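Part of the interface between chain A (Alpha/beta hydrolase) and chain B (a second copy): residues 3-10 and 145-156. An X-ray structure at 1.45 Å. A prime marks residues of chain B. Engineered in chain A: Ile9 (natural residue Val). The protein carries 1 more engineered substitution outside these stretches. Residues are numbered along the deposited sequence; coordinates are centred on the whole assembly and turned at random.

Chain A 3-10: TLTAILIS
Chain B (145-156) HFPVAINQAYEA

Shape can carry a local contact between protein copies, and this pairing of a short helix with the start of a longer one is a compact example: no hydrogen bond crosses between these two stretches, and 386 Å² of surface is buried by fit. In chain A, residues 4-8 are helical (phi -54° to -68°, psi -31° to -46°), with Leu8 N bonded to Leu4 O at 3.1 Å and Ile9 at -91/2. In chain B, a cis peptide bond precedes Pro147′, the N-cap residue (phi/psi -109/31), and the helix runs from Val148′ through Ala156′, phi near -65° and psi near -40°. The axes approach to 10.3 Å, their N-to-C directions 112° apart, and the register is set where Thr5 CA lies 6.4 Å from Pro147′ CA.

The main bump is Pro147′, its ring in the C-gamma endo pucker. It enters a hollow lined by Thr5, Leu8 and Ile9: Pro147′ CG lies 3.9 Å from Thr5 OG1 (chi1 m) and 4.0 Å from Leu8 CB, while Pro147′ CD is 3.8 Å from Ile9 CG2. Ile9, an engineered residue (chi1 p, chi2 t), also brings CG2 to 4.1 Å from CE1 of Phe146′, whose t rotamer carries its ring nearer than its sideways CA-to-CB bond suggests.

Leu8 supplies the reciprocal bump. With its CA-to-CB bond toward the partner and an m,t rotamer, it lays CD1 3.7 Å from Asn151′ CB and 4.5 Å from Ile150′ CD1, so that its methyl settles against successive residues of the first helical turn. One turn earlier, Leu4 (chi1 -149°, chi2 t) places CD1 beyond Leu8 CD1 along the partner helix, near Glu155′ as well as Asn151′. Its CD1 is 3.1 Å from OD1 of Asn151′ (chi1 t, chi2 65°), a tight apolar-polar approach that supplies no bond. The general lesson is that interlocking side chains can define a contact through van der Waals packing.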

# COMPACT_ATOMS: atom_id res chain seq x y z
N THR A 3 27.72 -7.10 28.29
CA THR A 3 27.04 -8.07 29.16
C THR A 3 25.63 -8.35 28.63
O THR A 3 25.37 -9.45 28.14
CB THR A 3 27.07 -7.60 30.60
OG1 THR A 3 26.26 -6.44 30.75
CG2 THR A 3 28.52 -7.28 30.98
N LEU A 4 24.72 -7.38 28.70
CA LEU A 4 23.60 -7.44 27.76
C LEU A 4 24.14 -7.34 26.34
O LEU A 4 23.78 -8.12 25.46
CB LEU A 4 22.60 -6.33 28.04
CG LEU A 4 21.18 -6.77 27.69
CD1 LEU A 4 20.19 -5.73 28.12
CD2 LEU A 4 21.06 -7.04 26.20
N THR A 5 25.05 -6.39 26.14
CA THR A 5 25.81 -6.33 24.90
C THR A 5 26.51 -7.65 24.62
O THR A 5 26.56 -8.11 23.48
CB THR A 5 26.80 -5.17 25.03
OG1 THR A 5 26.12 -3.94 24.74
CG2 THR A 5 27.99 -5.33 24.08
N ALA A 6 27.06 -8.30 25.66
CA ALA A 6 27.78 -9.55 25.42
C ALA A 6 26.87 -10.58 24.77
O ALA A 6 27.29 -11.30 23.86
CB ALA A 6 28.35 -10.09 26.73
N ILE A 7 25.63 -10.67 25.23
CA ILE A 7 24.70 -11.62 24.63
C ILE A 7 24.36 -11.19 23.20
O ILE A 7 24.26 -12.03 22.29
CB ILE A 7 23.46 -11.77 25.52
CG1 ILE A 7 23.88 -12.29 26.91
CG2 ILE A 7 22.48 -12.68 24.87
CD1 ILE A 7 22.88 -11.97 28.01
N LEU A 8 24.21 -9.89 22.97
CA LEU A 8 23.76 -9.41 21.67
C LEU A 8 24.79 -9.65 20.58
O LEU A 8 24.41 -9.84 19.42
CB LEU A 8 23.44 -7.92 21.75
CG LEU A 8 22.27 -7.54 22.66
CD1 LEU A 8 21.98 -6.04 22.58
CD2 LEU A 8 21.03 -8.32 22.36
N ILE A 9 26.09 -9.64 20.91
CA ILE A 9 27.13 -9.90 19.92
C ILE A 9 27.49 -11.38 19.84
O ILE A 9 28.37 -11.75 19.05
CB ILE A 9 28.39 -9.04 20.15
CG1 ILE A 9 29.06 -9.40 21.48
CG2 ILE A 9 28.04 -7.55 20.11
CD1 ILE A 9 30.48 -8.82 21.61
N SER A 10 26.83 -12.23 20.61
CA SER A 10 27.21 -13.62 20.74
C SER A 10 26.61 -14.51 19.66
O SER A 10 25.78 -14.09 18.85
CB SER A 10 26.76 -14.14 22.10
OG SER A 10 25.39 -14.50 22.09
N HIS B 145 28.90 2.10 18.39
CA HIS B 145 28.83 1.08 17.37
C HIS B 145 27.77 0.05 17.76
O HIS B 145 27.25 0.06 18.88
CB HIS B 145 30.20 0.42 17.17
CG HIS B 145 31.23 1.38 16.68
ND1 HIS B 145 31.15 2.01 15.46
CD2 HIS B 145 32.37 1.84 17.26
CE1 HIS B 145 32.19 2.80 15.30
NE2 HIS B 145 32.95 2.71 16.38
N PHE B 146 27.45 -0.85 16.83
CA PHE B 146 26.63 -2.01 17.16
C PHE B 146 27.20 -2.68 18.40
O PHE B 146 28.43 -2.82 18.51
CB PHE B 146 26.63 -2.97 15.96
CG PHE B 146 25.89 -4.25 16.18
CD1 PHE B 146 26.57 -5.40 16.59
CD2 PHE B 146 24.53 -4.35 15.91
CE1 PHE B 146 25.91 -6.59 16.76
CE2 PHE B 146 23.87 -5.55 16.07
CZ PHE B 146 24.56 -6.68 16.50
N PRO B 147 26.36 -3.12 19.35
CA PRO B 147 24.90 -3.11 19.39
C PRO B 147 24.32 -2.10 20.39
O PRO B 147 23.24 -2.34 20.93
CB PRO B 147 24.59 -4.52 19.88
CG PRO B 147 25.65 -4.70 20.96
CD PRO B 147 26.89 -3.97 20.44
N VAL B 148 25.01 -0.98 20.61
CA VAL B 148 24.58 -0.04 21.64
C VAL B 148 23.16 0.45 21.39
O VAL B 148 22.29 0.40 22.27
CB VAL B 148 25.57 1.14 21.75
CG1 VAL B 148 25.02 2.22 22.68
CG2 VAL B 148 26.91 0.64 22.25
N ALA B 149 22.89 0.95 20.17
CA ALA B 149 21.59 1.57 19.90
C ALA B 149 20.45 0.55 19.93
O ALA B 149 19.37 0.85 20.43
CB ALA B 149 21.62 2.30 18.57
N ILE B 150 20.67 -0.65 19.40
CA ILE B 150 19.60 -1.65 19.42
C ILE B 150 19.34 -2.14 20.83
O ILE B 150 18.22 -2.56 21.15
CB ILE B 150 19.82 -2.80 18.41
CG1 ILE B 150 21.12 -3.58 18.68
CG2 ILE B 150 19.78 -2.25 16.99
CD1 ILE B 150 21.01 -5.05 18.31
N ASN B 151 20.36 -2.11 21.70
CA ASN B 151 20.12 -2.41 23.11
C ASN B 151 19.29 -1.32 23.77
O ASN B 151 18.34 -1.62 24.52
CB ASN B 151 21.44 -2.59 23.85
CG ASN B 151 21.22 -2.84 25.31
OD1 ASN B 151 20.64 -3.85 25.69
ND2 ASN B 151 21.60 -1.88 26.13
N GLN B 152 19.61 -0.05 23.51
CA GLN B 152 18.81 1.04 24.04
C GLN B 152 17.38 0.93 23.56
O GLN B 152 16.43 1.12 24.33
CB GLN B 152 19.40 2.37 23.59
CG GLN B 152 20.73 2.70 24.26
CD GLN B 152 21.49 3.83 23.58
OE1 GLN B 152 21.32 4.09 22.39
NE2 GLN B 152 22.36 4.49 24.34
N ALA B 153 17.20 0.61 22.27
CA ALA B 153 15.87 0.49 21.71
C ALA B 153 15.07 -0.61 22.39
O ALA B 153 13.89 -0.41 22.73
CB ALA B 153 15.98 0.23 20.21
N TYR B 154 15.69 -1.76 22.62
CA TYR B 154 15.01 -2.85 23.30
C TYR B 154 14.68 -2.48 24.75
O TYR B 154 13.57 -2.73 25.22
CB TYR B 154 15.84 -4.15 23.25
CG TYR B 154 15.18 -5.24 24.05
CD1 TYR B 154 14.11 -5.94 23.54
CD2 TYR B 154 15.57 -5.51 25.35
CE1 TYR B 154 13.46 -6.91 24.27
CE2 TYR B 154 14.92 -6.46 26.10
CZ TYR B 154 13.88 -7.17 25.55
OH TYR B 154 13.23 -8.12 26.31
N GLU B 155 15.65 -1.90 25.47
CA GLU B 155 15.37 -1.56 26.87
C GLU B 155 14.26 -0.53 26.98
O GLU B 155 13.43 -0.59 27.89
CB GLU B 155 16.64 -1.07 27.55
CG GLU B 155 17.70 -2.14 27.74
CD GLU B 155 17.39 -3.15 28.83
OE1 GLU B 155 16.40 -2.95 29.57
OE2 GLU B 155 18.13 -4.14 28.95
N ALA B 156 14.22 0.44 26.07
CA ALA B 156 13.13 1.41 26.08
C ALA B 156 11.79 0.75 25.77
O ALA B 156 10.76 1.13 26.33
CB ALA B 156 13.42 2.53 25.09